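Local coordinates for transcriptional activator PlcR protein (Bacillus thuringiensis, PDB 3U3W), which activates transcription of virulence genes by binding DNA through a helix-turn-helix domain once the quorum-sensing peptide PapR occupies its tetratricopeptide-repeat domain, at residues V198-A203 and I235-Y240; V129-C134 and N168-K173; L115-Y120 and N154-N159. All coordinates share one frame; numbering follows the deposited sequence.

Interaction 1: residues V198-A203 and I235-Y240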
loop_
_atom_site.group_PDB
_atom_site.type_symbol
_atom_site.label_atom_id
_atom_site.label_comp_id
_atom_site.label_asym_id
_atom_site.label_seq_id
_atom_site.Cartn_x
_atom_site.Cartn_y
_atom_site.Cartn_z
ATOM N N VAL A 198 3.580 -13.392 7.636
ATOM C CA VAL A 198 3.095 -14.620 8.272
ATOM C C VAL A 198 3.733 -15.858 7.655
ATOM O O VAL A 198 4.144 -16.762 8.377
ATOM C CB VAL A 198 1.550 -14.785 8.194
ATOM C CG1 VAL A 198 1.124 -16.083 8.891
ATOM C CG2 VAL A 198 0.847 -13.600 8.810
ATOM N N ARG A 199 3.818 -15.916 6.326
ATOM C CA ARG A 199 4.461 -17.072 5.693
ATOM C C ARG A 199 5.921 -17.210 6.102
ATOM O O ARG A 199 6.441 -18.324 6.245
ATOM C CB ARG A 199 4.328 -17.054 4.175
ATOM C CG ARG A 199 2.909 -17.240 3.704
ATOM C CD ARG A 199 2.827 -17.465 2.198
ATOM N NE ARG A 199 1.423 -17.551 1.803
ATOM C CZ ARG A 199 0.700 -18.667 1.825
ATOM N NH1 ARG A 199 1.247 -19.829 2.201
ATOM N NH2 ARG A 199 -0.576 -18.624 1.469
ATOM N N TYR A 200 6.576 -16.078 6.322
ATOM C CA TYR A 200 7.974 -16.103 6.722
ATOM C C TYR A 200 8.152 -16.691 8.117
ATOM O O TYR A 200 9.065 -17.494 8.343
ATOM C CB TYR A 200 8.560 -14.711 6.686
ATOM C CG TYR A 200 9.962 -14.618 7.232
ATOM C CD1 TYR A 200 11.047 -15.100 6.506
ATOM C CD2 TYR A 200 10.205 -14.035 8.466
ATOM C CE1 TYR A 200 12.328 -15.003 6.994
ATOM C CE2 TYR A 200 11.492 -13.922 8.969
ATOM C CZ TYR A 200 12.548 -14.403 8.229
ATOM O OH TYR A 200 13.827 -14.279 8.722
ATOM N N ASN A 201 7.292 -16.269 9.042
ATOM C CA ASN A 201 7.381 -16.698 10.432
ATOM C C ASN A 201 7.022 -18.166 10.477
ATOM O O ASN A 201 7.706 -18.963 11.104
ATOM C CB ASN A 201 6.434 -15.882 11.322
ATOM C CG ASN A 201 6.896 -14.436 11.533
ATOM O OD1 ASN A 201 8.101 -14.140 11.542
ATOM N ND2 ASN A 201 5.929 -13.525 11.719
ATOM N N HIS A 202 5.947 -18.507 9.773
ATOM C CA HIS A 202 5.515 -19.884 9.571
ATOM C C HIS A 202 6.659 -20.741 9.022
ATOM O O HIS A 202 6.901 -21.842 9.518
ATOM C CB HIS A 202 4.321 -19.907 8.613
ATOM C CG HIS A 202 3.664 -21.241 8.492
ATOM N ND1 HIS A 202 2.704 -21.515 7.540
ATOM C CD2 HIS A 202 3.817 -22.378 9.211
ATOM C CE1 HIS A 202 2.306 -22.769 7.670
ATOM N NE2 HIS A 202 2.962 -23.313 8.679
ATOM N N ALA A 203 7.368 -20.228 8.013
ATOM C CA ALA A 203 8.494 -20.961 7.435
ATOM C C ALA A 203 9.565 -21.213 8.478
ATOM O O ALA A 203 10.114 -22.304 8.534
ATOM C CB ALA A 203 9.075 -20.234 6.265
ATOM N N ILE A 235 12.162 -9.588 1.872
ATOM C CA ILE A 235 12.739 -10.380 0.780
ATOM C C ILE A 235 14.166 -10.854 1.090
ATOM O O ILE A 235 14.547 -11.954 0.712
ATOM C CB ILE A 235 12.684 -9.642 -0.601
ATOM C CG1 ILE A 235 12.972 -10.613 -1.740
ATOM C CG2 ILE A 235 13.676 -8.480 -0.651
ATOM C CD1 ILE A 235 11.758 -11.102 -2.431
ATOM N N GLY A 236 14.954 -10.027 1.768
ATOM C CA GLY A 236 16.275 -10.455 2.214
ATOM C C GLY A 236 16.182 -11.659 3.156
ATOM O O GLY A 236 16.826 -12.688 2.938
ATOM N N GLN A 237 15.353 -11.532 4.190
ATOM C CA GLN A 237 15.153 -12.603 5.164
ATOM C C GLN A 237 14.710 -13.885 4.481
ATOM O O GLN A 237 15.152 -14.958 4.853
ATOM C CB GLN A 237 14.135 -12.193 6.238
ATOM C CG GLN A 237 14.561 -10.966 7.044
ATOM C CD GLN A 237 14.148 -9.650 6.363
ATOM O OE1 GLN A 237 14.396 -9.451 5.173
ATOM N NE2 GLN A 237 13.504 -8.760 7.119
ATOM N N LEU A 238 13.847 -13.752 3.471
ATOM C CA LEU A 238 13.299 -14.888 2.727
ATOM C C LEU A 238 14.374 -15.641 1.950
ATOM O O LEU A 238 14.460 -16.855 2.048
ATOM C CB LEU A 238 12.174 -14.426 1.793
ATOM C CG LEU A 238 10.878 -14.111 2.566
ATOM C CD1 LEU A 238 9.848 -13.360 1.722
ATOM C CD2 LEU A 238 10.283 -15.396 3.159
ATOM N N TYR A 239 15.200 -14.925 1.194
ATOM C CA TYR A 239 16.343 -15.544 0.540
ATOM C C TYR A 239 17.273 -16.239 1.510
ATOM O O TYR A 239 17.820 -17.281 1.185
ATOM C CB TYR A 239 17.139 -14.534 -0.282
ATOM C CG TYR A 239 16.466 -14.232 -1.582
ATOM C CD1 TYR A 239 16.228 -15.238 -2.509
ATOM C CD2 TYR A 239 16.029 -12.954 -1.870
ATOM C CE1 TYR A 239 15.585 -14.972 -3.701
ATOM C CE2 TYR A 239 15.388 -12.676 -3.050
ATOM C CZ TYR A 239 15.170 -13.688 -3.964
ATOM O OH TYR A 239 14.529 -13.388 -5.142
ATOM N N TYR A 240 17.467 -15.644 2.682
ATOM C CA TYR A 240 18.312 -16.240 3.696
ATOM C C TYR A 240 17.657 -17.561 4.132
ATOM O O TYR A 240 18.277 -18.630 4.086
ATOM C CB TYR A 240 18.502 -15.271 4.883
ATOM C CG TYR A 240 19.290 -15.872 6.029
ATOM C CD1 TYR A 240 20.680 -15.783 6.067
ATOM C CD2 TYR A 240 18.645 -16.553 7.066
ATOM C CE1 TYR A 240 21.407 -16.354 7.109
ATOM C CE2 TYR A 240 19.368 -17.116 8.116
ATOM C CZ TYR A 240 20.740 -17.016 8.128
ATOM O OH TYR A 240 21.446 -17.577 9.155
#
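Tyr200, on helix 192-208, is the residue of 198-203 that carries the contact, against Gln237 and Leu238 on helix 235-248. The tight part runs from Tyr200 CD1 to its hydroxyl. Leu238 CD2 comes in at the ring edge, close to the plane, 3.4 Å from Tyr200 CD1, and the phenol end lies against the aliphatic root of Gln237, with Tyr200 OH 3.3 Å from Gln237 CB. Tyr200 CE1 sits 3.5 Å from Gln237 O. With CG swung away from its own backbone N (chi1 174°), the tyrosine extends toward the facing helix, whose nearest CA, that of Leu238, is 6.8 Å from Tyr200 CA. The looser side begins where Gln237 bends at chi2 (86°): its amide leaves the ring, turned 70° from the ring plane, and NE2 donates to an acidic side chain of the bound peptide and, weakly, to Ala233 O. Tyr200 packs on an acidic peptide side chain too, so this side faces ligand, while the Leu238 side is apolar core. All three residues are buried. Helix 212-228 links the two helices along the chain and touches both, Ala203 resting on Val219 and Leu238 on Ile223; beyond them, helix 253-269 meets Gln237 through Phe267.

Interaction 2: residues V129-C134 and N168-K173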
loop_
_atom_site.group_PDB
_atom_site.type_symbol
_atom_site.label_atom_id
_atom_site.label_comp_id
_atom_site.label_asym_id
_atom_site.label_seq_id
_atom_site.Cartn_x
_atom_site.Cartn_y
_atom_site.Cartn_z
ATOM N N VAL A 129 9.685 -9.473 30.714
ATOM C CA VAL A 129 8.574 -10.334 31.082
ATOM C C VAL A 129 8.729 -11.663 30.367
ATOM O O VAL A 129 9.369 -11.739 29.321
ATOM C CB VAL A 129 7.212 -9.670 30.801
ATOM C CG1 VAL A 129 6.142 -10.707 30.767
ATOM C CG2 VAL A 129 6.891 -8.618 31.889
ATOM N N ASP A 130 8.179 -12.722 30.947
ATOM C CA ASP A 130 8.410 -14.051 30.406
ATOM C C ASP A 130 7.397 -14.364 29.315
ATOM O O ASP A 130 6.309 -13.783 29.279
ATOM C CB ASP A 130 8.438 -15.129 31.519
ATOM C CG ASP A 130 7.070 -15.437 32.084
ATOM O OD1 ASP A 130 6.221 -15.956 31.340
ATOM O OD2 ASP A 130 6.835 -15.188 33.283
ATOM N N TYR A 131 7.764 -15.289 28.433
ATOM C CA TYR A 131 6.966 -15.594 27.250
ATOM C C TYR A 131 5.517 -15.921 27.585
ATOM O O TYR A 131 4.612 -15.593 26.818
ATOM C CB TYR A 131 7.586 -16.742 26.454
ATOM C CG TYR A 131 7.235 -18.128 26.972
ATOM C CD1 TYR A 131 6.084 -18.782 26.541
ATOM C CD2 TYR A 131 8.058 -18.782 27.877
ATOM C CE1 TYR A 131 5.761 -20.049 26.998
ATOM C CE2 TYR A 131 7.742 -20.047 28.351
ATOM C CZ TYR A 131 6.591 -20.674 27.911
ATOM O OH TYR A 131 6.280 -21.934 28.380
ATOM N N GLU A 132 5.296 -16.552 28.733
ATOM C CA GLU A 132 3.954 -17.010 29.101
ATOM C C GLU A 132 3.048 -15.858 29.495
ATOM O O GLU A 132 1.855 -15.856 29.190
ATOM C CB GLU A 132 4.025 -18.042 30.229
ATOM C CG GLU A 132 2.672 -18.466 30.799
ATOM C CD GLU A 132 2.780 -19.714 31.688
ATOM O OE1 GLU A 132 3.505 -20.669 31.302
ATOM O OE2 GLU A 132 2.150 -19.737 32.773
ATOM N N TYR A 133 3.629 -14.866 30.163
ATOM C CA TYR A 133 2.857 -13.725 30.610
ATOM C C TYR A 133 2.533 -12.826 29.412
ATOM O O TYR A 133 1.414 -12.328 29.267
ATOM C CB TYR A 133 3.631 -12.974 31.692
ATOM C CG TYR A 133 2.969 -11.701 32.158
ATOM C CD1 TYR A 133 2.042 -11.711 33.197
ATOM C CD2 TYR A 133 3.277 -10.486 31.562
ATOM C CE1 TYR A 133 1.447 -10.534 33.629
ATOM C CE2 TYR A 133 2.704 -9.314 31.989
ATOM C CZ TYR A 133 1.786 -9.340 33.017
ATOM O OH TYR A 133 1.205 -8.164 33.424
ATOM N N CYS A 134 3.515 -12.644 28.539
ATOM C CA CYS A 134 3.285 -11.925 27.292
ATOM C C CYS A 134 2.090 -12.499 26.505
ATOM O O CYS A 134 1.173 -11.774 26.122
ATOM C CB CYS A 134 4.554 -11.936 26.444
ATOM S SG CYS A 134 4.477 -10.864 25.018
ATOM N N ASN A 168 9.672 -20.502 21.679
ATOM C CA ASN A 168 9.790 -21.110 22.994
ATOM C C ASN A 168 9.429 -22.610 23.012
ATOM O O ASN A 168 8.939 -23.134 24.023
ATOM C CB ASN A 168 8.960 -20.324 24.023
ATOM C CG ASN A 168 9.514 -18.935 24.270
ATOM O OD1 ASN A 168 10.356 -18.738 25.151
ATOM N ND2 ASN A 168 9.055 -17.962 23.482
ATOM N N GLY A 169 9.660 -23.293 21.892
ATOM C CA GLY A 169 9.499 -24.743 21.834
ATOM C C GLY A 169 8.123 -25.292 21.468
ATOM O O GLY A 169 7.994 -26.478 21.121
ATOM N N TYR A 170 7.095 -24.446 21.539
ATOM C CA TYR A 170 5.726 -24.854 21.207
ATOM C C TYR A 170 5.428 -24.798 19.700
ATOM O O TYR A 170 4.469 -24.154 19.264
ATOM C CB TYR A 170 4.729 -24.004 21.991
ATOM C CG TYR A 170 4.848 -24.226 23.467
ATOM C CD1 TYR A 170 4.120 -25.228 24.091
ATOM C CD2 TYR A 170 5.709 -23.458 24.239
ATOM C CE1 TYR A 170 4.236 -25.452 25.448
ATOM C CE2 TYR A 170 5.830 -23.669 25.599
ATOM C CZ TYR A 170 5.093 -24.675 26.197
ATOM O OH TYR A 170 5.202 -24.904 27.551
ATOM N N LEU A 171 6.251 -25.496 18.924
ATOM C CA LEU A 171 6.138 -25.522 17.474
ATOM C C LEU A 171 4.741 -25.889 16.976
ATOM O O LEU A 171 4.173 -25.203 16.128
ATOM C CB LEU A 171 7.198 -26.441 16.872
ATOM C CG LEU A 171 8.605 -25.895 17.122
ATOM C CD1 LEU A 171 9.664 -26.820 16.585
ATOM C CD2 LEU A 171 8.735 -24.518 16.479
ATOM N N LYS A 172 4.167 -26.948 17.515
ATOM C CA LYS A 172 2.856 -27.358 17.050
ATOM C C LYS A 172 1.823 -26.251 17.266
ATOM O O LYS A 172 1.018 -25.950 16.387
ATOM C CB LYS A 172 2.410 -28.652 17.730
ATOM C CG LYS A 172 1.050 -29.141 17.242
ATOM C CD LYS A 172 0.374 -30.055 18.259
ATOM C CE LYS A 172 -0.676 -30.930 17.587
ATOM N NZ LYS A 172 -0.065 -31.855 16.570
ATOM N N LYS A 173 1.838 -25.638 18.437
ATOM C CA LYS A 173 0.863 -24.603 18.704
ATOM C C LYS A 173 1.108 -23.404 17.776
ATOM O O LYS A 173 0.165 -22.794 17.274
ATOM C CB LYS A 173 0.908 -24.194 20.174
ATOM C CG LYS A 173 -0.423 -24.328 20.908
ATOM C CD LYS A 173 -0.220 -24.093 22.408
ATOM C CE LYS A 173 -1.438 -24.487 23.238
ATOM N NZ LYS A 173 -1.157 -24.420 24.715
#
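Tyr131, in the first turn of helix 131-143, lies over Asn168 and touches Tyr170 at its far end. At its root, Tyr131 CB is 3.5 Å from Asn168 ND2. Tyr131 CG faces the amide carbon, 3.6 Å from Asn168 CG, and Tyr131 CD2 has Asn168 OD1 at 3.6 Å. The amide stacks nearly flat on this part of the ring, the planes 19° apart, while Asn168 CB makes a CH-pi contact over the ring centre, 4.1 Å from the Tyr131 centroid. Glu132 CB covers the opposite face. Tyr131 CG stands between backbone N and carbonyl carbon (chi1 83°), an orientation that leads the ring toward the turn before helix 171-187. Farther along, Tyr131 CE1 and CZ both pack 3.9 Å from Tyr170 CE2, the two rings inclined at 39°. At the tip, Tyr131 OH lies at the edge of the Tyr170 ring, near its plane, and shares with Tyr170 OH a long 3.3 Å hydrogen bond, in which either may donate. Asn168 ND2 hydrogen-bonds Ile164 O and Tyr124 OH, which probably hold the amide against the ring face. Amide-on-ring packing thus dominates; the one long hydroxyl bond, at the surface, probably adds modestly.

Interaction 3: residues L115-Y120 and N154-N159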
loop_
_atom_site.group_PDB
_atom_site.type_symbol
_atom_site.label_atom_id
_atom_site.label_comp_id
_atom_site.label_asym_id
_atom_site.label_seq_id
_atom_site.Cartn_x
_atom_site.Cartn_y
_atom_site.Cartn_z
ATOM N N LEU A 115 -0.854 0.325 21.228
ATOM C CA LEU A 115 0.233 0.628 22.170
ATOM C C LEU A 115 0.588 -0.566 23.074
ATOM O O LEU A 115 1.755 -0.919 23.233
ATOM C CB LEU A 115 -0.136 1.830 23.037
ATOM C CG LEU A 115 -0.464 3.165 22.361
ATOM C CD1 LEU A 115 -1.077 4.103 23.392
ATOM C CD2 LEU A 115 0.765 3.788 21.669
ATOM N N GLN A 116 -0.438 -1.166 23.664
ATOM C CA GLN A 116 -0.278 -2.306 24.559
ATOM C C GLN A 116 0.335 -3.519 23.861
ATOM O O GLN A 116 1.290 -4.107 24.372
ATOM C CB GLN A 116 -1.621 -2.674 25.208
ATOM C CG GLN A 116 -2.163 -1.573 26.123
ATOM C CD GLN A 116 -3.280 -2.044 27.039
ATOM O OE1 GLN A 116 -4.391 -2.336 26.587
ATOM N NE2 GLN A 116 -2.989 -2.120 28.336
ATOM N N TRP A 117 -0.217 -3.881 22.699
ATOM C CA TRP A 117 0.373 -4.909 21.841
ATOM C C TRP A 117 1.869 -4.645 21.667
ATOM O O TRP A 117 2.692 -5.496 22.004
ATOM C CB TRP A 117 -0.380 -4.994 20.490
ATOM C CG TRP A 117 0.389 -5.563 19.326
ATOM C CD1 TRP A 117 1.275 -6.607 19.345
ATOM C CD2 TRP A 117 0.354 -5.097 17.967
ATOM N NE1 TRP A 117 1.787 -6.821 18.078
ATOM C CE2 TRP A 117 1.240 -5.903 17.222
ATOM C CE3 TRP A 117 -0.342 -4.080 17.311
ATOM C CZ2 TRP A 117 1.453 -5.712 15.862
ATOM C CZ3 TRP A 117 -0.136 -3.903 15.951
ATOM C CH2 TRP A 117 0.757 -4.710 15.248
ATOM N N GLN A 118 2.228 -3.456 21.188
ATOM C CA GLN A 118 3.634 -3.155 20.927
ATOM C C GLN A 118 4.485 -3.149 22.206
ATOM O O GLN A 118 5.658 -3.535 22.193
ATOM C CB GLN A 118 3.784 -1.814 20.191
ATOM C CG GLN A 118 3.195 -1.809 18.798
ATOM C CD GLN A 118 4.041 -2.593 17.788
ATOM O OE1 GLN A 118 5.236 -2.826 17.995
ATOM N NE2 GLN A 118 3.419 -2.992 16.688
ATOM N N TYR A 119 3.889 -2.699 23.306
ATOM C CA TYR A 119 4.607 -2.586 24.568
ATOM C C TYR A 119 4.967 -3.966 25.133
ATOM O O TYR A 119 6.104 -4.201 25.538
ATOM C CB TYR A 119 3.794 -1.733 25.552
ATOM C CG TYR A 119 4.082 -1.924 27.033
ATOM C CD1 TYR A 119 5.205 -1.368 27.640
ATOM C CD2 TYR A 119 3.185 -2.612 27.832
ATOM C CE1 TYR A 119 5.441 -1.537 29.007
ATOM C CE2 TYR A 119 3.405 -2.783 29.177
ATOM C CZ TYR A 119 4.531 -2.253 29.763
ATOM O OH TYR A 119 4.707 -2.457 31.123
ATOM N N TYR A 120 3.997 -4.875 25.111
ATOM C CA TYR A 120 4.200 -6.249 25.552
ATOM C C TYR A 120 5.233 -6.996 24.731
ATOM O O TYR A 120 6.081 -7.688 25.295
ATOM C CB TYR A 120 2.887 -7.016 25.507
ATOM C CG TYR A 120 1.928 -6.605 26.585
ATOM C CD1 TYR A 120 2.349 -6.445 27.904
ATOM C CD2 TYR A 120 0.594 -6.371 26.288
ATOM C CE1 TYR A 120 1.445 -6.072 28.905
ATOM C CE2 TYR A 120 -0.312 -5.995 27.270
ATOM C CZ TYR A 120 0.113 -5.849 28.574
ATOM O OH TYR A 120 -0.808 -5.471 29.527
ATOM N N ASN A 154 -6.093 -7.409 15.163
ATOM C CA ASN A 154 -6.178 -8.711 15.820
ATOM C C ASN A 154 -5.294 -9.785 15.175
ATOM O O ASN A 154 -4.713 -10.620 15.879
ATOM C CB ASN A 154 -7.627 -9.216 15.878
ATOM C CG ASN A 154 -8.490 -8.383 16.774
ATOM O OD1 ASN A 154 -8.002 -7.706 17.670
ATOM N ND2 ASN A 154 -9.792 -8.416 16.531
ATOM N N LEU A 155 -5.217 -9.784 13.845
ATOM C CA LEU A 155 -4.363 -10.738 13.148
ATOM C C LEU A 155 -2.897 -10.465 13.476
ATOM O O LEU A 155 -2.117 -11.391 13.677
ATOM C CB LEU A 155 -4.627 -10.739 11.633
ATOM C CG LEU A 155 -6.051 -11.180 11.262
ATOM C CD1 LEU A 155 -6.246 -11.260 9.767
ATOM C CD2 LEU A 155 -6.392 -12.515 11.894
ATOM N N TYR A 156 -2.537 -9.190 13.572
ATOM C CA TYR A 156 -1.173 -8.829 13.938
ATOM C C TYR A 156 -0.819 -9.337 15.348
ATOM O O TYR A 156 0.288 -9.817 15.597
ATOM C CB TYR A 156 -0.986 -7.322 13.878
ATOM C CG TYR A 156 -1.254 -6.691 12.529
ATOM C CD1 TYR A 156 -1.159 -7.431 11.362
ATOM C CD2 TYR A 156 -1.594 -5.337 12.428
ATOM C CE1 TYR A 156 -1.402 -6.843 10.115
ATOM C CE2 TYR A 156 -1.838 -4.747 11.211
ATOM C CZ TYR A 156 -1.739 -5.504 10.048
ATOM O OH TYR A 156 -1.978 -4.931 8.818
ATOM N N ILE A 157 -1.777 -9.234 16.261
ATOM C CA ILE A 157 -1.614 -9.750 17.615
ATOM C C ILE A 157 -1.500 -11.298 17.622
ATOM O O ILE A 157 -0.648 -11.871 18.316
ATOM C CB ILE A 157 -2.745 -9.212 18.538
ATOM C CG1 ILE A 157 -2.604 -7.689 18.689
ATOM C CG2 ILE A 157 -2.702 -9.873 19.924
ATOM C CD1 ILE A 157 -3.813 -6.999 19.294
ATOM N N GLU A 158 -2.327 -11.967 16.822
ATOM C CA GLU A 158 -2.202 -13.411 16.674
ATOM C C GLU A 158 -0.847 -13.834 16.125
ATOM O O GLU A 158 -0.312 -14.878 16.515
ATOM C CB GLU A 158 -3.336 -13.970 15.821
ATOM C CG GLU A 158 -4.660 -14.002 16.570
ATOM C CD GLU A 158 -5.839 -14.220 15.649
ATOM O OE1 GLU A 158 -6.895 -13.581 15.852
ATOM O OE2 GLU A 158 -5.713 -15.033 14.718
ATOM N N ASN A 159 -0.290 -13.024 15.228
ATOM C CA ASN A 159 0.999 -13.340 14.651
ATOM C C ASN A 159 2.070 -13.262 15.726
ATOM O O ASN A 159 2.892 -14.161 15.831
ATOM C CB ASN A 159 1.331 -12.436 13.448
ATOM C CG ASN A 159 2.786 -12.587 12.985
ATOM O OD1 ASN A 159 3.150 -13.514 12.258
ATOM N ND2 ASN A 159 3.623 -11.694 13.436
#
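Within the tetratricopeptide-like, all-helical C-terminal domain, helices 109-125 and 153-167 pack through Trp117, whose indole also meets the backbone of the bound peptide. The backbones come closest at Trp117 and Ile157, with 6.7 Å between their CA atoms. Ile157 covers one face of the indole: its CG1 lies 4.0 Å from the centroid of the five-membered ring, a CH-pi contact 22° off the normal, and 3.7 Å from Trp117 CG. Gln118 NE2, from the same helix as the tryptophan, lies over the opposite face, but near the CZ2-CH2 rim of the benzene part. The distal benzene part reaches Tyr156. There the rings stand obliquely, their planes 31° apart and centroids 5.8 Å from each other. Tyr156 CG points back beside its own backbone N (chi1 -59°), which brings CB against the indole while the phenol runs off to Asn191 ND2, the hydrogen-bond partner of its hydroxyl; Phe194 meets that ring edge-to-face. Beside this packing Asn159 ND2 hydrogen-bonds the peptide backbone. The contact is mostly buried, and its tightest approach is at the far corner of the indole, where Trp117 CH2 stands 3.4 Å from Tyr156 CB.

How the interactions relate
All three contacts belong to the helical C-terminal domain, about 29 to 41 Å from the DNA at their nearest atoms. Along the chain, interactions 2 and 3 interlock: helices 109-125 and 153-167 pair in interaction 3, helices 131-143 and 171-187 in interaction 2, their segments alternating, with centres 15 Å apart and Cys134 SG touching Tyr120 O. Interaction 1 follows in series, between helices 192-208 and 235-248, its centre 20 Å from each of the others. A probable hydrogen bond, Asn201 ND2 to Asn159 OD1 (2.8 Å), joins it to interaction 3; both asparagines also bond the peptide backbone. Interactions 1 and 3 thus border the peptide, whereas interaction 2 lies at the surface.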